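Local coordinates for teichoic acid biosynthesis protein F (Staphylococcus epidermidis, PDB 3L7I) that is a teichoic acid biosynthesis protein of the TagF family, built on a fold of the GT-B clan, at residues 537-542 and 615-620; 611-616 and 628-633. All coordinates share one frame; numbering follows the deposited sequence.

Contact 1 (537-542 and 615-620)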
loop_
_atom_site.group_PDB
_atom_site.type_symbol
_atom_site.label_atom_id
_atom_site.label_comp_id
_atom_site.label_asym_id
_atom_site.label_seq_id
_atom_site.Cartn_x
_atom_site.Cartn_y
_atom_site.Cartn_z
ATOM N N ASP A 537 21.780 -29.567 -64.152
ATOM C CA ASP A 537 21.477 -30.898 -64.668
ATOM C C ASP A 537 21.063 -31.865 -63.564
ATOM O O ASP A 537 20.560 -32.958 -63.831
ATOM C CB ASP A 537 22.709 -31.455 -65.369
ATOM C CG ASP A 537 23.936 -31.465 -64.464
ATOM O OD1 ASP A 537 24.317 -30.377 -63.959
ATOM O OD2 ASP A 537 24.516 -32.560 -64.260
ATOM N N LYS A 538 21.276 -31.443 -62.321
ATOM C CA LYS A 538 21.242 -32.336 -61.176
ATOM C C LYS A 538 19.872 -32.375 -60.480
ATOM O O LYS A 538 19.196 -31.358 -60.337
ATOM C CB LYS A 538 22.400 -31.979 -60.220
ATOM C CG LYS A 538 23.699 -32.795 -60.480
ATOM C CD LYS A 538 24.993 -31.943 -60.671
ATOM C CE LYS A 538 26.275 -32.614 -60.106
ATOM N NZ LYS A 538 26.339 -32.600 -58.558
ATOM N N LYS A 539 19.458 -33.578 -60.101
ATOM C CA LYS A 539 18.222 -33.777 -59.368
ATOM C C LYS A 539 18.461 -33.543 -57.875
ATOM O O LYS A 539 19.597 -33.363 -57.432
ATOM C CB LYS A 539 17.652 -35.171 -59.630
ATOM C CG LYS A 539 16.936 -35.299 -60.984
ATOM C CD LYS A 539 16.041 -36.547 -61.071
ATOM C CE LYS A 539 16.868 -37.835 -61.233
ATOM N NZ LYS A 539 16.109 -39.069 -60.836
ATOM N N VAL A 540 17.399 -33.540 -57.087
ATOM C CA VAL A 540 17.504 -32.946 -55.760
ATOM C C VAL A 540 16.930 -33.787 -54.619
ATOM O O VAL A 540 15.714 -33.995 -54.536
ATOM C CB VAL A 540 16.833 -31.565 -55.749
ATOM C CG1 VAL A 540 16.696 -31.040 -54.324
ATOM C CG2 VAL A 540 17.604 -30.610 -56.620
ATOM N N ILE A 541 17.814 -34.254 -53.737
ATOM C CA ILE A 541 17.392 -34.942 -52.519
ATOM C C ILE A 541 17.315 -33.937 -51.354
ATOM O O ILE A 541 18.181 -33.049 -51.218
ATOM C CB ILE A 541 18.371 -36.095 -52.170
ATOM C CG1 ILE A 541 18.327 -37.181 -53.232
ATOM C CG2 ILE A 541 18.024 -36.737 -50.863
ATOM C CD1 ILE A 541 19.556 -38.051 -53.221
ATOM N N MET A 542 16.266 -34.054 -50.540
ATOM C CA MET A 542 16.180 -33.281 -49.297
ATOM C C MET A 542 16.233 -34.184 -48.086
ATOM O O MET A 542 15.578 -35.218 -48.050
ATOM C CB MET A 542 14.908 -32.448 -49.219
ATOM C CG MET A 542 15.158 -31.104 -48.559
ATOM S SD MET A 542 13.793 -30.468 -47.574
ATOM C CE MET A 542 12.469 -31.481 -48.195
ATOM N N ILE A 615 10.867 -28.175 -55.015
ATOM C CA ILE A 615 12.005 -28.500 -55.851
ATOM C C ILE A 615 12.692 -29.830 -55.487
ATOM O O ILE A 615 13.762 -30.123 -56.008
ATOM C CB ILE A 615 13.041 -27.349 -55.881
ATOM C CG1 ILE A 615 13.739 -27.229 -54.525
ATOM C CG2 ILE A 615 12.395 -26.038 -56.346
ATOM C CD1 ILE A 615 14.917 -26.257 -54.512
ATOM N N SER A 616 12.083 -30.647 -54.630
ATOM C CA SER A 616 12.734 -31.891 -54.199
ATOM C C SER A 616 12.202 -33.126 -54.905
ATOM O O SER A 616 10.992 -33.378 -54.887
ATOM C CB SER A 616 12.573 -32.107 -52.700
ATOM O OG SER A 616 13.293 -31.156 -51.947
ATOM N N ASP A 617 13.112 -33.905 -55.492
ATOM C CA ASP A 617 12.756 -35.143 -56.179
ATOM C C ASP A 617 12.443 -36.276 -55.216
ATOM O O ASP A 617 11.769 -37.229 -55.584
ATOM C CB ASP A 617 13.856 -35.553 -57.148
ATOM C CG ASP A 617 14.010 -34.567 -58.294
ATOM O OD1 ASP A 617 13.139 -34.550 -59.211
ATOM O OD2 ASP A 617 15.001 -33.798 -58.275
ATOM N N CYS A 618 12.939 -36.177 -53.990
ATOM C CA CYS A 618 12.529 -37.083 -52.928
ATOM C C CYS A 618 12.839 -36.458 -51.580
ATOM O O CYS A 618 13.573 -35.473 -51.508
ATOM C CB CYS A 618 13.214 -38.445 -53.046
ATOM S SG CYS A 618 15.017 -38.441 -52.801
ATOM N N LEU A 619 12.272 -37.038 -50.522
ATOM C CA LEU A 619 12.476 -36.599 -49.145
ATOM C C LEU A 619 13.160 -37.706 -48.346
ATOM O O LEU A 619 12.769 -38.874 -48.427
ATOM C CB LEU A 619 11.130 -36.288 -48.495
ATOM C CG LEU A 619 11.181 -35.104 -47.521
ATOM C CD1 LEU A 619 9.974 -35.064 -46.602
ATOM C CD2 LEU A 619 12.464 -35.125 -46.726
ATOM N N ILE A 620 14.181 -37.374 -47.570
ATOM C CA ILE A 620 14.667 -38.350 -46.602
ATOM C C ILE A 620 14.410 -37.769 -45.235
ATOM O O ILE A 620 14.802 -36.629 -44.944
ATOM C CB ILE A 620 16.160 -38.661 -46.748
ATOM C CG1 ILE A 620 16.479 -39.048 -48.184
ATOM C CG2 ILE A 620 16.571 -39.779 -45.796
ATOM C CD1 ILE A 620 17.926 -39.397 -48.374
#

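Contact 2 (611-616 and 628-633)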
loop_
_atom_site.group_PDB
_atom_site.type_symbol
_atom_site.label_atom_id
_atom_site.label_comp_id
_atom_site.label_asym_id
_atom_site.label_seq_id
_atom_site.Cartn_x
_atom_site.Cartn_y
_atom_site.Cartn_z
ATOM N N GLU A 611 8.532 -24.449 -50.353
ATOM C CA GLU A 611 9.337 -24.229 -51.536
ATOM C C GLU A 611 10.440 -25.276 -51.624
ATOM O O GLU A 611 10.718 -25.792 -52.701
ATOM C CB GLU A 611 9.910 -22.809 -51.552
ATOM C CG GLU A 611 8.831 -21.741 -51.647
ATOM C CD GLU A 611 9.383 -20.351 -51.788
ATOM O OE1 GLU A 611 10.594 -20.166 -51.551
ATOM O OE2 GLU A 611 8.603 -19.436 -52.133
ATOM N N LEU A 612 11.055 -25.618 -50.500
ATOM C CA LEU A 612 12.068 -26.658 -50.543
ATOM C C LEU A 612 11.456 -28.004 -51.002
ATOM O O LEU A 612 12.081 -28.757 -51.767
ATOM C CB LEU A 612 12.820 -26.770 -49.218
ATOM C CG LEU A 612 13.729 -25.578 -48.901
ATOM C CD1 LEU A 612 14.395 -25.700 -47.520
ATOM C CD2 LEU A 612 14.764 -25.413 -49.988
ATOM N N PHE A 613 10.228 -28.303 -50.583
ATOM C CA PHE A 613 9.601 -29.538 -51.064
ATOM C C PHE A 613 9.409 -29.484 -52.567
ATOM O O PHE A 613 9.750 -30.433 -53.274
ATOM C CB PHE A 613 8.249 -29.822 -50.390
ATOM C CG PHE A 613 8.342 -30.076 -48.923
ATOM C CD1 PHE A 613 9.416 -30.768 -48.393
ATOM C CD2 PHE A 613 7.353 -29.634 -48.075
ATOM C CE1 PHE A 613 9.510 -30.993 -47.041
ATOM C CE2 PHE A 613 7.441 -29.864 -46.725
ATOM C CZ PHE A 613 8.518 -30.546 -46.206
ATOM N N LEU A 614 8.845 -28.375 -53.046
ATOM C CA LEU A 614 8.500 -28.221 -54.460
ATOM C C LEU A 614 9.662 -28.596 -55.371
ATOM O O LEU A 614 9.481 -29.267 -56.374
ATOM C CB LEU A 614 8.068 -26.791 -54.762
ATOM C CG LEU A 614 6.604 -26.458 -54.502
ATOM C CD1 LEU A 614 6.249 -25.166 -55.202
ATOM C CD2 LEU A 614 5.699 -27.581 -54.988
ATOM N N ILE A 615 10.867 -28.175 -55.015
ATOM C CA ILE A 615 12.005 -28.500 -55.851
ATOM C C ILE A 615 12.692 -29.830 -55.487
ATOM O O ILE A 615 13.762 -30.123 -56.008
ATOM C CB ILE A 615 13.041 -27.349 -55.881
ATOM C CG1 ILE A 615 13.739 -27.229 -54.525
ATOM C CG2 ILE A 615 12.395 -26.038 -56.346
ATOM C CD1 ILE A 615 14.917 -26.257 -54.512
ATOM N N SER A 616 12.083 -30.647 -54.630
ATOM C CA SER A 616 12.734 -31.891 -54.199
ATOM C C SER A 616 12.202 -33.126 -54.905
ATOM O O SER A 616 10.992 -33.378 -54.887
ATOM C CB SER A 616 12.573 -32.107 -52.700
ATOM O OG SER A 616 13.293 -31.156 -51.947
ATOM N N PHE A 628 4.016 -35.838 -43.898
ATOM C CA PHE A 628 2.610 -35.713 -44.220
ATOM C C PHE A 628 2.406 -34.548 -45.164
ATOM O O PHE A 628 1.400 -34.488 -45.869
ATOM C CB PHE A 628 1.759 -35.500 -42.968
ATOM C CG PHE A 628 1.768 -36.651 -42.011
ATOM C CD1 PHE A 628 1.274 -37.882 -42.382
ATOM C CD2 PHE A 628 2.246 -36.496 -40.731
ATOM C CE1 PHE A 628 1.270 -38.933 -41.506
ATOM C CE2 PHE A 628 2.239 -37.549 -39.848
ATOM C CZ PHE A 628 1.752 -38.766 -40.237
ATOM N N ASP A 629 3.340 -33.607 -45.165
ATOM C CA ASP A 629 3.239 -32.455 -46.045
ATOM C C ASP A 629 3.728 -32.850 -47.420
ATOM O O ASP A 629 3.020 -32.710 -48.428
ATOM C CB ASP A 629 4.111 -31.310 -45.537
ATOM C CG ASP A 629 3.619 -30.741 -44.223
ATOM O OD1 ASP A 629 4.440 -30.657 -43.281
ATOM O OD2 ASP A 629 2.417 -30.379 -44.130
ATOM N N TYR A 630 4.959 -33.344 -47.447
ATOM C CA TYR A 630 5.644 -33.680 -48.687
ATOM C C TYR A 630 4.821 -34.667 -49.505
ATOM O O TYR A 630 4.882 -34.672 -50.732
ATOM C CB TYR A 630 7.034 -34.223 -48.372
ATOM C CG TYR A 630 7.834 -34.510 -49.582
ATOM C CD1 TYR A 630 8.330 -33.484 -50.362
ATOM C CD2 TYR A 630 8.087 -35.811 -49.970
ATOM C CE1 TYR A 630 9.074 -33.758 -51.520
ATOM C CE2 TYR A 630 8.823 -36.097 -51.114
ATOM C CZ TYR A 630 9.315 -35.069 -51.877
ATOM O OH TYR A 630 10.038 -35.346 -52.999
ATOM N N GLY A 631 4.022 -35.471 -48.806
ATOM C CA GLY A 631 3.173 -36.491 -49.408
ATOM C C GLY A 631 2.128 -35.994 -50.397
ATOM O O GLY A 631 1.620 -36.755 -51.217
ATOM N N ILE A 632 1.799 -34.715 -50.332
ATOM C CA ILE A 632 0.880 -34.177 -51.299
ATOM C C ILE A 632 1.467 -34.321 -52.702
ATOM O O ILE A 632 0.725 -34.426 -53.687
ATOM C CB ILE A 632 0.596 -32.708 -51.027
ATOM C CG1 ILE A 632 -0.057 -32.538 -49.645
ATOM C CG2 ILE A 632 -0.269 -32.136 -52.140
ATOM C CD1 ILE A 632 -0.040 -31.099 -49.123
ATOM N N LEU A 633 2.796 -34.340 -52.798
ATOM C CA LEU A 633 3.462 -34.374 -54.100
ATOM C C LEU A 633 3.529 -35.771 -54.733
ATOM O O LEU A 633 3.867 -35.897 -55.920
ATOM C CB LEU A 633 4.860 -33.736 -54.025
ATOM C CG LEU A 633 4.903 -32.248 -53.653
ATOM C CD1 LEU A 633 6.331 -31.781 -53.213
ATOM C CD2 LEU A 633 4.354 -31.389 -54.770
#

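Contact 1 (537-542 and 615-620)
Two neighbouring parallel strands in the middle of the six-stranded sheet of a Rossmann-like domain make this contact. Strand 539-542 runs beside 618-620 at an angle of 28°, and the axes come within 5.0 Å. The ladder is regular at its C-terminal end. Met542 N gives a hydrogen bond to Cys618 O, coming from above that carbonyl plane. Met542 O accepts from Ile620 N at 2.6 Å, with the donor nearly along the C=O axis. Strand 618-620 thus holds both the N-H and the C=O of Met542.

At the other end a side chain takes over. Asp617 N donates to Val540 O at 2.8 Å, in the carbonyl plane. The carboxylate of the same residue turns back, with CG beside its own backbone N (chi1 -66°). Asp617 OD2 accepts from Val540 N at 2.7 Å through its anti lone pair. Asp617 therefore holds both the N-H and the C=O of Val540. Lys539 crosses this carboxylate at about a right angle, and its CB touches OD2. Lys539 NZ is not in contact with the carboxylate, but its charge nearby may help keep Asp617 ionised.

In this alpha/beta fold of the GT-B clan, side chains alternate between the two faces of the sheet. Ile541 and Cys618 share one face, where Ile541 CG1 meets Cys618 SG at 3.6 Å. Ile541 CG2 also touches Ile620 CD1 as the two side chains cross obliquely. Helix 670-677 covers both isoleucines. Met542 and Leu619 lie side by side on the other face, Met542 CE against Leu619 CG at 3.9 Å. Ahead of strand 618-620, the carbonyl oxygen Ile615 O meets Val540 CB at 3.4 Å. Strand 577-581 flanks 539-542 on its other edge, pairing through Lys539 and Ile541.

Contact 2 (611-616 and 628-633)
The tight part of this contact is an aromatic pair between the end of helix 609-614 and the helix that starts at 626. Phe613 and Tyr630 meet in an offset edge-to-face arrangement, with ring centroids 5.5 Å apart and planes at 61°. The edge of Tyr630 turns toward the face of Phe613, and Tyr630 CD1 touches Phe613 CD1 at 3.5 Å. Tyr630 CB makes a CH-pi contact over the centre of the Phe613 ring, 4.2 Å from its centroid. The tyrosine has CG anti to its backbone N (chi1 -176°). This carries the ring across to the residues that follow helix 609-614.

There its hydroxyl finds a partner. Tyr630 OH donates to Ser616 O at 2.9 Å, standing well above the carbonyl plane. Arg635 NH1 donates to the same oxygen, so two side chains grip it. Ser616 OG turns back instead and gives a hydrogen bond to Leu612 O at 2.7 Å, one turn earlier in the helix.

The packing is looser around Leu633, which is partly exposed and follows the helix in a 3-10 turn. Leu633 CD1 lies 3.9 Å from Phe613 CB. Leu633 CD2 meets Leu614 CD2 at 4.0 Å, the two side chains crossing at about a right angle. Both contacts are apolar. Asp629 adds its CB against Phe613 CE2, while its OD2 forms a salt bridge with Arg511.

This pairing joins the two helices that precede and follow strand 618-621 in the alpha/beta domain. Helix 513-517 touches Phe613, Leu614 and Ile632. Tyr524 and Leu525 of helix 522-531 pack on Leu614, and Met542 of strand 539-543 reaches both Phe613 and Ser616.

Overall arrangement
Both contacts are largely buried, and their centres lie about 10 Å apart in the same domain. They share Ile615 and Ser616, the link between helix 609-614 and strand 618-621. Contact 1 belongs to the sheet and is held mostly by backbone hydrogen bonds, with one carboxylate standing in. Contact 2 joins the helices before and after that strand, and depends on rings, methyl groups and one tyrosine hydroxyl. Each has a partly exposed margin, Lys539 and Asp617 in contact 1, Leu633 in contact 2. The two contacts touch: Met542 CE packs on the Phe613 ring, and the Tyr630 ring sits against Leu619. One face of the sheet is thereby joined to the helix pair.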